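Local coordinates for putative uncharacterized protein (Legionella drancourtii, PDB 4JVS) that probably acts as a GTPase-activating protein, the chain here being the GAP domain of a larger Dot/Icm-secreted effector that speeds GTP hydrolysis, at residues E235-L238 / N239-G243; S260-I263 / M264-L267. All coordinates share one frame; numbering follows the deposited sequence.

Interaction 1 (E235-L238 / N239-G243)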
ATOM      1  N   GLU A 235     -30.979 -10.042  -3.163  1.00 62.63           N
ATOM      2  CA  GLU A 235     -31.417 -10.000  -1.791  1.00 61.32           C
ATOM      3  C   GLU A 235     -30.868 -11.178  -1.035  1.00 58.59           C
ATOM      4  O   GLU A 235     -30.415 -11.059   0.073  1.00 58.29           O
ATOM      5  CB  GLU A 235     -32.936 -10.058  -1.793  1.00 60.50           C
ATOM      6  CG  GLU A 235     -33.599  -9.803  -0.468  1.00 61.85           C
ATOM      7  CD  GLU A 235     -33.589  -8.360  -0.090  1.00 63.60           C
ATOM      8  OE1 GLU A 235     -32.956  -7.568  -0.797  1.00 61.00           O
ATOM      9  OE2 GLU A 235     -34.207  -8.030   0.929  1.00 58.06           O
ATOM     10  N   GLN A 236     -30.825 -12.323  -1.647  1.00 56.82           N
ATOM     11  CA  GLN A 236     -30.389 -13.506  -0.983  1.00 56.65           C
ATOM     12  C   GLN A 236     -28.904 -13.491  -0.748  1.00 52.34           C
ATOM     13  O   GLN A 236     -28.434 -13.985   0.230  1.00 51.29           O
ATOM     14  CB  GLN A 236     -30.762 -14.679  -1.855  1.00 63.86           C
ATOM     15  CG  GLN A 236     -31.318 -15.867  -1.177  1.00 65.54           C
ATOM     16  CD  GLN A 236     -30.778 -17.110  -1.789  1.00 72.78           C
ATOM     17  OE1 GLN A 236     -31.494 -17.856  -2.445  1.00 76.18           O
ATOM     18  NE2 GLN A 236     -29.498 -17.337  -1.600  1.00 68.10           N
ATOM     19  N   THR A 237     -28.149 -12.962  -1.678  1.00 54.79           N
ATOM     20  CA  THR A 237     -26.712 -12.901  -1.498  1.00 54.69           C
ATOM     21  C   THR A 237     -26.357 -11.949  -0.417  1.00 51.64           C
ATOM     22  O   THR A 237     -25.398 -12.096   0.284  1.00 49.80           O
ATOM     23  CB  THR A 237     -25.983 -12.465  -2.754  1.00 55.93           C
ATOM     24  OG1 THR A 237     -26.085 -13.491  -3.733  1.00 56.01           O
ATOM     25  CG2 THR A 237     -24.551 -12.250  -2.434  1.00 48.62           C
ATOM     26  N   LEU A 238     -27.137 -10.906  -0.367  1.00 51.47           N
ATOM     27  CA  LEU A 238     -26.925  -9.797   0.551  1.00 49.51           C
ATOM     28  C   LEU A 238     -27.326 -10.130   1.995  1.00 48.51           C
ATOM     29  O   LEU A 238     -26.753  -9.593   2.935  1.00 47.90           O
ATOM     30  CB  LEU A 238     -27.678  -8.567   0.046  1.00 48.05           C
ATOM     31  CG  LEU A 238     -27.391  -7.191   0.641  1.00 45.68           C
ATOM     32  CD1 LEU A 238     -25.940  -6.785   0.451  1.00 41.81           C
ATOM     33  CD2 LEU A 238     -28.318  -6.173  -0.007  1.00 47.66           C
ATOM     34  N   ASN A 239     -28.306 -11.020   2.170  1.00 51.36           N
ATOM     35  CA  ASN A 239     -28.731 -11.445   3.509  1.00 47.60           C
ATOM     36  C   ASN A 239     -27.822 -12.514   4.089  1.00 44.17           C
ATOM     37  O   ASN A 239     -27.996 -12.939   5.231  1.00 43.71           O
ATOM     38  CB  ASN A 239     -30.179 -11.941   3.509  1.00 45.26           C
ATOM     39  CG  ASN A 239     -31.180 -10.826   3.257  1.00 52.02           C
ATOM     40  OD1 ASN A 239     -31.914 -10.853   2.268  1.00 61.09           O
ATOM     41  ND2 ASN A 239     -31.218  -9.842   4.152  1.00 46.44           N
ATOM     42  N   ALA A 240     -26.852 -12.940   3.287  1.00 43.09           N
ATOM     43  CA  ALA A 240     -25.856 -13.914   3.716  1.00 45.75           C
ATOM     44  C   ALA A 240     -24.586 -13.219   4.220  1.00 46.61           C
ATOM     45  O   ALA A 240     -23.691 -13.849   4.792  1.00 45.59           O
ATOM     46  CB  ALA A 240     -25.525 -14.874   2.568  1.00 41.29           C
ATOM     47  N   MET A 241     -24.508 -11.913   4.000  1.00 45.78           N
ATOM     48  CA  MET A 241     -23.309 -11.161   4.343  1.00 44.36           C
ATOM     49  C   MET A 241     -23.144 -10.921   5.845  1.00 43.26           C
ATOM     50  O   MET A 241     -24.123 -10.837   6.583  1.00 43.91           O
ATOM     51  CB  MET A 241     -23.291  -9.845   3.571  1.00 43.53           C
ATOM     52  CG  MET A 241     -23.299 -10.064   2.077  1.00 44.16           C
ATOM     53  SD  MET A 241     -22.621  -8.670   1.180  1.00 44.78           S
ATOM     54  CE  MET A 241     -21.791  -9.528  -0.165  1.00 33.77           C
ATOM     55  N   SER A 242     -21.897 -10.823   6.292  1.00 42.03           N
ATOM     56  CA  SER A 242     -21.614 -10.461   7.673  1.00 43.24           C
ATOM     57  C   SER A 242     -21.869  -8.979   7.865  1.00 42.83           C
ATOM     58  O   SER A 242     -22.079  -8.252   6.898  1.00 42.34           O
ATOM     59  CB  SER A 242     -20.155 -10.753   8.017  1.00 46.31           C
ATOM     60  OG  SER A 242     -19.311  -9.720   7.528  1.00 44.72           O
ATOM     61  N   GLY A 243     -21.827  -8.533   9.116  1.00 48.31           N
ATOM     62  CA  GLY A 243     -22.019  -7.130   9.426  1.00 46.47           C
ATOM     63  C   GLY A 243     -20.872  -6.344   8.843  1.00 43.45           C
ATOM     64  O   GLY A 243     -21.066  -5.280   8.260  1.00 43.75           O
TER

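Interaction 2 (S260-I263 / M264-L267)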
ATOM      1  N   SER A 260     -27.637   5.239  -3.081  1.00 51.71           N
ATOM      2  CA  SER A 260     -27.711   4.101  -3.999  1.00 44.43           C
ATOM      3  C   SER A 260     -28.911   3.239  -3.699  1.00 46.43           C
ATOM      4  O   SER A 260     -29.470   3.300  -2.609  1.00 47.13           O
ATOM      5  CB  SER A 260     -26.462   3.219  -3.908  1.00 42.21           C
ATOM      6  OG  SER A 260     -25.528   3.713  -2.966  1.00 48.63           O
ATOM      7  N   ARG A 261     -29.293   2.426  -4.677  1.00 47.42           N
ATOM      8  CA  ARG A 261     -30.291   1.396  -4.463  1.00 45.53           C
ATOM      9  C   ARG A 261     -29.726   0.352  -3.504  1.00 46.02           C
ATOM     10  O   ARG A 261     -30.445  -0.164  -2.652  1.00 49.76           O
ATOM     11  CB  ARG A 261     -30.684   0.752  -5.794  1.00 50.83           C
ATOM     12  CG  ARG A 261     -32.175   0.773  -6.067  1.00 56.35           C
ATOM     13  CD  ARG A 261     -32.526   0.090  -7.374  1.00 64.70           C
ATOM     14  NE  ARG A 261     -32.369   0.980  -8.521  1.00 69.54           N
ATOM     15  CZ  ARG A 261     -32.675   0.640  -9.769  1.00 70.89           C
ATOM     16  NH1 ARG A 261     -33.153  -0.572 -10.026  1.00 68.73           N
ATOM     17  NH2 ARG A 261     -32.502   1.510 -10.760  1.00 70.62           N
ATOM     18  N   LEU A 262     -28.436   0.052  -3.636  1.00 44.69           N
ATOM     19  CA  LEU A 262     -27.792  -0.930  -2.768  1.00 44.16           C
ATOM     20  C   LEU A 262     -27.749  -0.481  -1.311  1.00 44.14           C
ATOM     21  O   LEU A 262     -28.150  -1.230  -0.423  1.00 45.72           O
ATOM     22  CB  LEU A 262     -26.383  -1.264  -3.260  1.00 43.52           C
ATOM     23  CG  LEU A 262     -25.523  -2.252  -2.467  1.00 41.09           C
ATOM     24  CD1 LEU A 262     -26.277  -3.525  -2.159  1.00 42.27           C
ATOM     25  CD2 LEU A 262     -24.265  -2.585  -3.250  1.00 41.30           C
ATOM     26  N   ILE A 263     -27.268   0.731  -1.052  1.00 41.26           N
ATOM     27  CA  ILE A 263     -27.151   1.177   0.332  1.00 41.20           C
ATOM     28  C   ILE A 263     -28.519   1.391   0.968  1.00 43.04           C
ATOM     29  O   ILE A 263     -28.683   1.242   2.181  1.00 41.49           O
ATOM     30  CB  ILE A 263     -26.320   2.463   0.471  1.00 40.55           C
ATOM     31  CG1 ILE A 263     -25.888   2.646   1.931  1.00 38.22           C
ATOM     32  CG2 ILE A 263     -27.094   3.668  -0.052  1.00 43.81           C
ATOM     33  CD1 ILE A 263     -25.434   4.039   2.268  1.00 41.21           C
ATOM     34  N   MET A 264     -29.489   1.795   0.182  1.00 44.52           N
ATOM     35  CA  MET A 264     -30.856   1.922   0.625  1.00 44.32           C
ATOM     36  C   MET A 264     -31.466   0.583   0.954  1.00 43.95           C
ATOM     37  O   MET A 264     -32.241   0.441   1.856  1.00 41.64           O
ATOM     38  CB  MET A 264     -31.671   2.670  -0.402  1.00 47.58           C
ATOM     39  CG  MET A 264     -31.742   4.164  -0.183  1.00 46.75           C
ATOM     40  SD  MET A 264     -31.328   4.600   1.472  1.00 45.92           S
ATOM     41  CE  MET A 264     -30.844   6.263   1.236  1.00 48.55           C
ATOM     42  N   ARG A 265     -31.097  -0.408   0.184  1.00 45.32           N
ATOM     43  CA  ARG A 265     -31.552  -1.754   0.383  1.00 45.62           C
ATOM     44  C   ARG A 265     -31.132  -2.276   1.719  1.00 43.24           C
ATOM     45  O   ARG A 265     -31.848  -2.975   2.370  1.00 43.50           O
ATOM     46  CB  ARG A 265     -30.923  -2.622  -0.678  1.00 42.53           C
ATOM     47  CG  ARG A 265     -31.801  -3.735  -1.164  1.00 45.77           C
ATOM     48  CD  ARG A 265     -31.700  -3.878  -2.655  1.00 45.36           C
ATOM     49  NE  ARG A 265     -30.821  -4.967  -2.951  1.00 50.06           N
ATOM     50  CZ  ARG A 265     -30.100  -5.064  -4.040  1.00 53.35           C
ATOM     51  NH1 ARG A 265     -29.304  -6.102  -4.187  1.00 56.97           N
ATOM     52  NH2 ARG A 265     -30.170  -4.132  -4.967  1.00 55.21           N
ATOM     53  N   ILE A 266     -29.927  -1.949   2.090  1.00 42.27           N
ATOM     54  CA  ILE A 266     -29.300  -2.407   3.318  1.00 42.56           C
ATOM     55  C   ILE A 266     -29.849  -1.681   4.537  1.00 40.80           C
ATOM     56  O   ILE A 266     -30.166  -2.298   5.550  1.00 41.85           O
ATOM     57  CB  ILE A 266     -27.776  -2.202   3.237  1.00 42.77           C
ATOM     58  CG1 ILE A 266     -27.172  -3.179   2.219  1.00 41.36           C
ATOM     59  CG2 ILE A 266     -27.135  -2.348   4.599  1.00 40.59           C
ATOM     60  CD1 ILE A 266     -25.777  -2.798   1.767  1.00 42.56           C
ATOM     61  N   LEU A 267     -29.974  -0.364   4.427  1.00 40.92           N
ATOM     62  CA  LEU A 267     -30.445   0.451   5.537  1.00 41.51           C
ATOM     63  C   LEU A 267     -31.955   0.295   5.770  1.00 41.45           C
ATOM     64  O   LEU A 267     -32.460   0.543   6.854  1.00 41.44           O
ATOM     65  CB  LEU A 267     -30.093   1.914   5.271  1.00 43.87           C
ATOM     66  CG  LEU A 267     -28.772   2.533   5.745  1.00 40.33           C
ATOM     67  CD1 LEU A 267     -27.709   1.505   6.045  1.00 39.11           C
ATOM     68  CD2 LEU A 267     -28.286   3.506   4.696  1.00 40.24           C
TER

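Interaction 1 (E235-L238 / N239-G243)
Met241 reaches back along its own chain to Leu238, its SD lying 3.9 Å from Leu238 CD1, and the two side chains meet at a slant through this sulfur and methyl. Each owes this to its torsions. Leu238 has CG anti to the backbone N and beside the carbonyl carbon (chi1 -167°), and its CD1 is the branch that meets the sulfur. Met241 has CG beside its backbone N (chi1 -60°), bringing the CG methylene to 3.4 Å from Thr237 O; the chain then runs extended through chi2, which brings SD beside Leu238 CD1, and bends only at chi3, at the CE methyl.

Backbone bonds set this spacing. Asn239 N donates to Glu235 O at 3.0 Å, an alpha-type link of four residues. The next two span three residues and are weak: Ala240 N to Thr237 O at 3.4 Å, and Met241 N to Leu238 O, also 3.4 Å. The chain thus passes from the single-turn helix 235-238 through tighter turns into a short loop joining it to helix 243-253 in the LepB GAP domain C-terminal subdomain. Ser242 begins that next helix as its N-cap: its OG accepts from Gln245 N and is also hydrogen-bonded to Lys104 O, tying the turn to a distant loop.

Further out, Leu238 and Met241 both rest on Leu246 and Ile249 of helix 243-253, making the turn's buried face continuous with the helix that follows it. His115 touches Thr237 and Met241 from a loop. At the start of the short helix, Asp234 OD1 takes the N-H of Thr237, while the Glu235 side chain touches Arg265 of helix 261-267.

Interaction 2 (S260-I263 / M264-L267)
Helix 261-267, a short helix of the LepB GAP domain C-terminal subdomain, brings Ile263 against Leu267 and Leu262 against Ile266, each pair one turn apart. Ile263 presents CG1 to Leu267 CD2 at 3.8 Å, and its terminal CD1 lies equally near the same methyl. With CG1 anti to the backbone N (chi1 -163°), the ethyl arm extends toward the following turn. The second pair meets methyl to methyl, Leu262 CD1 to Ile266 CD1, at 4.0 Å; Ile266 has CG1 beside its backbone N (chi1 -70°), which turns the arm back over the preceding turn.

Leu262 CD1 also sits over one face of the Arg265 guanidinium, 4.5 Å from NH1. Arg265 gets there through a chain bent at chi2 and chi3. Its NH2 is modelled as covalently linked to an acetic acid, probably from the crystallisation liquor, and the link is doubtful. Arg261 points outward; its NE is 6.6 Å from Arg265 NH2, so their charged atoms are not in contact, and Arg261 has a long, weak ion pair with Asp226.

Four successive i to i+4 backbone bonds build the helix: Met264 N to Ser260 O at 3.2 Å, then Arg265 to Arg261, Ile266 to Leu262, and Leu267 N to Ile263 O at 3.0 Å. Ser260 occupies the N-cap position but makes no capping bond, its OG being bonded to Glu253; Ser227 OG instead takes the N-H of Leu262.

Ile263, Met264 and Leu267 pack on Trp302 of helix 292-306, while Leu262 and Ile266 touch Ile249 of helix 243-253. This i, i+4 spacing of apolar side chains, with the arginines on the more open side, makes it an amphipathic alpha helix packed against helices 243-253 and 292-306.

Interactions 1 and 2 follow one another in the chain, with helix 243-253 and the loop after it between them, yet their centres lie only 12 Å apart. Leu238 joins them: its CD2 is 3.9 Å from Ile266 CG1 and 4.0 Å from Leu262 CD1, and it also touches the Arg265 side chain. Beside this apolar seam, Glu235 OE1 lies 4.0 Å from Arg265 NE, a contact rather than a salt bridge; Arg265 is also where the acetic acid is modelled. Both contacts lie on the same side of the chain's centre, within the C-terminal subdomain, and no other protein chain of the assembly touches either.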